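MRNA nuclease HepT (Shewanella oneidensis MR-1, PDB 6M6U) cleaves mRNA as the toxin of a type VII toxin-antitoxin system and is neutralised by its cognate antitoxin MntA, mostly through tri-AMPylation. Local coordinates at residues 10-13 / 14-18; 51-54 / 55-59. All coordinates share one frame; numbering follows the deposited sequence.

Overall arrangement
Both interactions are single stretches of helix in an all-helical HepT-like chain. Interaction 1 comes first, within helix 3-23. Interaction 2 follows within helix 33-60, the next helix along the chain. Their centres lie about 18 Å apart, yet they touch, with Ile12 CD1 packing on Ile53 CD1 at 4.0 Å. Helix 120-131 covers isoleucines of both. Interaction 1 reaches a second HepT subunit, including the tyrosine of its RX(4)HXY motif. Interaction 2 mainly meets the antitoxin MntA, though Asp52 also touches His102 of the second HepT subunit. It lies beside Arg97, probably an active-site residue. The two segments thus pack together, while their outer sides join the toxin to its partner chains.

Interaction 1 of 2, residues 10-13 / 14-18; sequences ATIK and RCIKR
The guanidinium of Arg14 is the flat group here, and Thr11 CA lies over one of its faces, 3.9 Å from Arg14 CZ. Ala10 O approaches the group obliquely. Ala10 CB comes within 4.0 Å of Arg14 NH1. The chain of Arg14 is bent at chi3 (-38°), which turns the guanidinium back over the preceding turn of helix. There Arg14 NH2 gives a weak hydrogen bond to Thr11 OG1 at 3.1 Å, well off straight. The stronger partner of Arg14 NH2 is Tyr104 OH of a second HepT subunit, the tyrosine of the RX(4)HXY motif that MntA modifies, though it is unmodified here.

The Thr11 methyl CG2 faces Cys15 SG at 3.9 Å. Cys15 SG also stands 3.1 Å from Thr11 O. On the inner side, Ile12 and Ile16 lie side by side and point the same way, with CG2 of Ile12 on CD1 of Ile16 at 3.9 Å. Four alpha-helical backbone hydrogen bonds, from residue i+4 to residue i, link the two turns. The one from Arg14 N to Ala10 O is 2.9 Å long and nearly straight.

The stretch belongs to helix 3-23. Ile12 and Cys15 pack on Ala49, Cys50 and Cys46 of helix 33-60, while Phe123 of helix 120-131 touches both Ile12 and Ile16. Thr11, Arg14 and Cys15 meet the second subunit, so this turn joins the helical core to the HepT-HepT interface.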
ATOM      1  N   ALA B  10      -4.180  52.830  -4.055  1.00 49.69           N
ATOM      2  CA  ALA B  10      -3.235  53.666  -3.320  1.00 58.20           C
ATOM      3  C   ALA B  10      -1.792  53.316  -3.668  1.00 66.32           C
ATOM      4  O   ALA B  10      -0.939  54.205  -3.781  1.00 71.29           O
ATOM      5  CB  ALA B  10      -3.471  53.524  -1.816  1.00 56.54           C
ATOM      6  N   THR B  11      -1.503  52.025  -3.856  1.00 68.39           N
ATOM      7  CA  THR B  11      -0.139  51.610  -4.171  1.00 64.84           C
ATOM      8  C   THR B  11       0.282  52.081  -5.558  1.00 59.23           C
ATOM      9  O   THR B  11       1.412  52.550  -5.739  1.00 58.38           O
ATOM     10  CB  THR B  11      -0.018  50.091  -4.048  1.00 62.38           C
ATOM     11  OG1 THR B  11      -0.068  49.733  -2.663  1.00 66.07           O
ATOM     12  CG2 THR B  11       1.290  49.593  -4.653  1.00 57.09           C
ATOM     13  N   ILE B  12      -0.609  51.966  -6.548  1.00 60.92           N
ATOM     14  CA  ILE B  12      -0.299  52.455  -7.889  1.00 63.86           C
ATOM     15  C   ILE B  12       0.031  53.943  -7.848  1.00 68.69           C
ATOM     16  O   ILE B  12       1.003  54.400  -8.461  1.00 73.18           O
ATOM     17  CB  ILE B  12      -1.463  52.164  -8.854  1.00 61.07           C
ATOM     18  CG1 ILE B  12      -1.636  50.658  -9.036  1.00 55.70           C
ATOM     19  CG2 ILE B  12      -1.225  52.846 -10.198  1.00 61.17           C
ATOM     20  CD1 ILE B  12      -2.936  50.260  -9.692  1.00 57.82           C
ATOM     21  N   LYS B  13      -0.767  54.716  -7.107  1.00 70.46           N
ATOM     22  CA  LYS B  13      -0.515  56.149  -6.993  1.00 70.85           C
ATOM     23  C   LYS B  13       0.826  56.423  -6.324  1.00 72.75           C
ATOM     24  O   LYS B  13       1.647  57.185  -6.848  1.00 72.44           O
ATOM     25  CB  LYS B  13      -1.650  56.827  -6.227  1.00 70.36           C
ATOM     26  CG  LYS B  13      -2.914  56.994  -7.044  1.00 71.39           C
ATOM     27  CD  LYS B  13      -4.081  57.435  -6.185  1.00 76.82           C
ATOM     28  CE  LYS B  13      -5.311  57.683  -7.040  1.00 79.20           C
ATOM     29  NZ  LYS B  13      -6.542  57.829  -6.215  1.00 81.00           N
ATOM     30  N   ARG B  14       1.067  55.807  -5.159  1.00 74.14           N
ATOM     31  CA  ARG B  14       2.342  55.992  -4.470  1.00 72.15           C
ATOM     32  C   ARG B  14       3.518  55.669  -5.379  1.00 68.17           C
ATOM     33  O   ARG B  14       4.539  56.364  -5.356  1.00 69.89           O
ATOM     34  CB  ARG B  14       2.413  55.120  -3.216  1.00 71.02           C
ATOM     35  CG  ARG B  14       1.826  55.741  -1.966  1.00 76.62           C
ATOM     36  CD  ARG B  14       2.413  55.093  -0.717  1.00 81.58           C
ATOM     37  NE  ARG B  14       2.612  53.654  -0.881  1.00 87.09           N
ATOM     38  CZ  ARG B  14       1.633  52.751  -0.868  1.00 89.18           C
ATOM     39  NH1 ARG B  14       0.372  53.134  -0.704  1.00 86.60           N
ATOM     40  NH2 ARG B  14       1.913  51.463  -1.026  1.00 89.70           N
ATOM     41  N   CYS B  15       3.389  54.626  -6.199  1.00 63.86           N
ATOM     42  CA  CYS B  15       4.522  54.189  -7.002  1.00 64.43           C
ATOM     43  C   CYS B  15       4.704  55.020  -8.268  1.00 62.44           C
ATOM     44  O   CYS B  15       5.836  55.159  -8.745  1.00 56.09           O
ATOM     45  CB  CYS B  15       4.374  52.711  -7.353  1.00 62.47           C
ATOM     46  SG  CYS B  15       4.401  51.661  -5.898  1.00 64.56           S
ATOM     47  N   ILE B  16       3.625  55.575  -8.832  1.00 65.04           N
ATOM     48  CA  ILE B  16       3.774  56.479  -9.976  1.00 67.67           C
ATOM     49  C   ILE B  16       4.479  57.758  -9.546  1.00 70.71           C
ATOM     50  O   ILE B  16       5.362  58.270 -10.250  1.00 73.16           O
ATOM     51  CB  ILE B  16       2.410  56.787 -10.619  1.00 67.03           C
ATOM     52  CG1 ILE B  16       1.849  55.552 -11.323  1.00 60.78           C
ATOM     53  CG2 ILE B  16       2.536  57.930 -11.621  1.00 70.35           C
ATOM     54  CD1 ILE B  16       0.557  55.823 -12.054  1.00 57.56           C
ATOM     55  N   LYS B  17       4.101  58.296  -8.379  1.00 71.43           N
ATOM     56  CA  LYS B  17       4.815  59.454  -7.845  1.00 73.57           C
ATOM     57  C   LYS B  17       6.272  59.117  -7.559  1.00 71.64           C
ATOM     58  O   LYS B  17       7.163  59.933  -7.816  1.00 72.58           O
ATOM     59  CB  LYS B  17       4.128  59.982  -6.586  1.00 76.09           C
ATOM     60  CG  LYS B  17       2.720  60.509  -6.815  1.00 82.87           C
ATOM     61  CD  LYS B  17       2.401  61.677  -5.881  1.00 85.86           C
ATOM     62  CE  LYS B  17       2.251  61.228  -4.435  1.00 89.16           C
ATOM     63  NZ  LYS B  17       1.048  60.365  -4.226  1.00 92.95           N
ATOM     64  N   ARG B  18       6.537  57.915  -7.034  1.00 70.21           N
ATOM     65  CA  ARG B  18       7.918  57.479  -6.851  1.00 67.51           C
ATOM     66  C   ARG B  18       8.676  57.459  -8.174  1.00 67.91           C
ATOM     67  O   ARG B  18       9.871  57.775  -8.209  1.00 68.25           O
ATOM     68  CB  ARG B  18       7.956  56.096  -6.192  1.00 67.03           C
ATOM     69  CG  ARG B  18       7.737  56.114  -4.688  1.00 66.14           C
ATOM     70  CD  ARG B  18       8.870  56.846  -3.993  1.00 68.73           C
ATOM     71  NE  ARG B  18      10.156  56.191  -4.217  1.00 71.09           N
ATOM     72  CZ  ARG B  18      11.329  56.817  -4.206  1.00 70.52           C
ATOM     73  NH1 ARG B  18      11.384  58.125  -3.991  1.00 70.47           N
ATOM     74  NH2 ARG B  18      12.449  56.137  -4.418  1.00 67.15           N
TER

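Interaction 2 of 2, residues 51-54 / 55-59; sequences IDIA and NHINR
Ile53 and Ile57 form the apolar pair, one turn apart and side by side, with Ile53 CG2 on Ile57 CD1 at 3.8 Å. A mixed pair lies on another side of the helix. There Ile51 CG2 touches the amide of Asn55, 3.4 Å from Asn55 ND2. Asn55 CG stands beside its own backbone N (chi1 -67°), which keeps the amide alongside Ile51.

Four backbone hydrogen bonds join the turns. Asn55 N to Ile51 O is the shortest at 2.8 Å and almost straight. His56 N to Asp52 O is more bent, at 147°.

The polar ends find partners beyond the stretch. Asp52 OD2 forms a salt bridge with Lys8 NZ. Asn55 OD1 is hydrogen-bonded to Ser72 OG and to Gln112 NE2 of the antitoxin MntA, and Asn58 ND2 to Ser72 O, so both amides tie this helix to the same serine.

The side chain of Ile51 lies about 3 Å from that of Arg97, probably an active-site residue, so this buried turn links the probable active site to the antitoxin contact. This end of helix 33-60 packs against helices 3-23, 69-78 and 120-131, through Ile53 on Ile5, Ala54 on Leu76 and Ile57 on Ile130.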
ATOM      1  N   ILE B  51      -2.344  43.962 -11.655  1.00 53.76           N
ATOM      2  CA  ILE B  51      -2.654  42.552 -11.848  1.00 49.92           C
ATOM      3  C   ILE B  51      -3.470  42.017 -10.677  1.00 48.12           C
ATOM      4  O   ILE B  51      -4.405  41.229 -10.865  1.00 46.84           O
ATOM      5  CB  ILE B  51      -1.353  41.759 -12.060  1.00 50.49           C
ATOM      6  CG1 ILE B  51      -0.725  42.148 -13.402  1.00 47.38           C
ATOM      7  CG2 ILE B  51      -1.610  40.253 -11.994  1.00 47.84           C
ATOM      8  CD1 ILE B  51       0.710  41.717 -13.550  1.00 43.75           C
ATOM      9  N   ASP B  52      -3.146  42.447  -9.454  1.00 40.76           N
ATOM     10  CA  ASP B  52      -3.899  41.985  -8.292  1.00 43.04           C
ATOM     11  C   ASP B  52      -5.351  42.438  -8.364  1.00 48.85           C
ATOM     12  O   ASP B  52      -6.260  41.689  -7.989  1.00 51.87           O
ATOM     13  CB  ASP B  52      -3.249  42.482  -7.001  1.00 55.10           C
ATOM     14  CG  ASP B  52      -1.925  41.794  -6.706  1.00 66.27           C
ATOM     15  OD1 ASP B  52      -1.590  40.803  -7.394  1.00 71.17           O
ATOM     16  OD2 ASP B  52      -1.220  42.248  -5.776  1.00 70.14           O
ATOM     17  N   ILE B  53      -5.588  43.664  -8.837  1.00 49.78           N
ATOM     18  CA  ILE B  53      -6.955  44.132  -9.057  1.00 48.84           C
ATOM     19  C   ILE B  53      -7.661  43.238 -10.067  1.00 45.75           C
ATOM     20  O   ILE B  53      -8.798  42.801  -9.854  1.00 44.79           O
ATOM     21  CB  ILE B  53      -6.950  45.600  -9.521  1.00 48.70           C
ATOM     22  CG1 ILE B  53      -6.541  46.529  -8.377  1.00 53.64           C
ATOM     23  CG2 ILE B  53      -8.304  45.990 -10.101  1.00 47.11           C
ATOM     24  CD1 ILE B  53      -6.046  47.875  -8.851  1.00 54.85           C
ATOM     25  N   ALA B  54      -6.991  42.961 -11.187  1.00 42.94           N
ATOM     26  CA  ALA B  54      -7.581  42.132 -12.230  1.00 45.71           C
ATOM     27  C   ALA B  54      -7.906  40.739 -11.705  1.00 48.27           C
ATOM     28  O   ALA B  54      -9.033  40.253 -11.861  1.00 49.55           O
ATOM     29  CB  ALA B  54      -6.633  42.054 -13.424  1.00 45.68           C
ATOM     30  N   ASN B  55      -6.919  40.079 -11.082  1.00 48.28           N
ATOM     31  CA  ASN B  55      -7.134  38.749 -10.514  1.00 44.43           C
ATOM     32  C   ASN B  55      -8.292  38.751  -9.525  1.00 49.27           C
ATOM     33  O   ASN B  55      -9.060  37.785  -9.453  1.00 53.22           O
ATOM     34  CB  ASN B  55      -5.861  38.260  -9.818  1.00 41.64           C
ATOM     35  CG  ASN B  55      -4.724  37.998 -10.784  1.00 42.68           C
ATOM     36  OD1 ASN B  55      -4.945  37.759 -11.973  1.00 40.93           O
ATOM     37  ND2 ASN B  55      -3.493  38.035 -10.274  1.00 40.27           N
ATOM     38  N   HIS B  56      -8.421  39.827  -8.748  1.00 47.46           N
ATOM     39  CA  HIS B  56      -9.485  39.917  -7.755  1.00 50.01           C
ATOM     40  C   HIS B  56     -10.856  39.950  -8.421  1.00 55.12           C
ATOM     41  O   HIS B  56     -11.758  39.187  -8.050  1.00 51.68           O
ATOM     42  CB  HIS B  56      -9.263  41.158  -6.888  1.00 53.02           C
ATOM     43  CG  HIS B  56     -10.391  41.467  -5.954  1.00 56.16           C
ATOM     44  ND1 HIS B  56     -10.547  40.832  -4.740  1.00 60.74           N
ATOM     45  CD2 HIS B  56     -11.402  42.364  -6.042  1.00 54.74           C
ATOM     46  CE1 HIS B  56     -11.612  41.316  -4.127  1.00 63.17           C
ATOM     47  NE2 HIS B  56     -12.148  42.249  -4.894  1.00 60.54           N
ATOM     48  N   ILE B  57     -11.021  40.821  -9.421  1.00 55.32           N
ATOM     49  CA  ILE B  57     -12.326  41.014 -10.048  1.00 56.51           C
ATOM     50  C   ILE B  57     -12.754  39.766 -10.814  1.00 60.03           C
ATOM     51  O   ILE B  57     -13.920  39.358 -10.755  1.00 66.38           O
ATOM     52  CB  ILE B  57     -12.295  42.261 -10.953  1.00 59.22           C
ATOM     53  CG1 ILE B  57     -12.134  43.523 -10.103  1.00 56.20           C
ATOM     54  CG2 ILE B  57     -13.554  42.346 -11.798  1.00 60.28           C
ATOM     55  CD1 ILE B  57     -11.753  44.741 -10.894  1.00 58.55           C
ATOM     56  N   ASN B  58     -11.822  39.135 -11.535  1.00 55.81           N
ATOM     57  CA  ASN B  58     -12.153  37.913 -12.265  1.00 56.33           C
ATOM     58  C   ASN B  58     -12.644  36.817 -11.325  1.00 63.54           C
ATOM     59  O   ASN B  58     -13.517  36.021 -11.692  1.00 64.70           O
ATOM     60  CB  ASN B  58     -10.944  37.426 -13.064  1.00 53.82           C
ATOM     61  CG  ASN B  58     -10.649  38.304 -14.269  1.00 61.02           C
ATOM     62  OD1 ASN B  58     -11.563  38.734 -14.978  1.00 64.00           O
ATOM     63  ND2 ASN B  58      -9.369  38.580 -14.504  1.00 58.07           N
ATOM     64  N   ARG B  59     -12.092  36.754 -10.112  1.00 65.39           N
ATOM     65  CA  ARG B  59     -12.560  35.758  -9.153  1.00 61.04           C
ATOM     66  C   ARG B  59     -13.847  36.206  -8.470  1.00 59.01           C
ATOM     67  O   ARG B  59     -14.782  35.410  -8.327  1.00 60.91           O
ATOM     68  CB  ARG B  59     -11.477  35.469  -8.111  1.00 52.64           C
ATOM     69  CG  ARG B  59     -11.855  34.386  -7.102  1.00 52.39           C
ATOM     70  CD  ARG B  59     -10.728  34.182  -6.100  1.00 55.66           C
ATOM     71  NE  ARG B  59     -10.999  33.122  -5.132  1.00 50.22           N
ATOM     72  CZ  ARG B  59     -11.560  33.317  -3.942  1.00 45.24           C
ATOM     73  NH1 ARG B  59     -11.929  34.533  -3.565  1.00 41.83           N
ATOM     74  NH2 ARG B  59     -11.759  32.289  -3.128  1.00 43.81           N
TER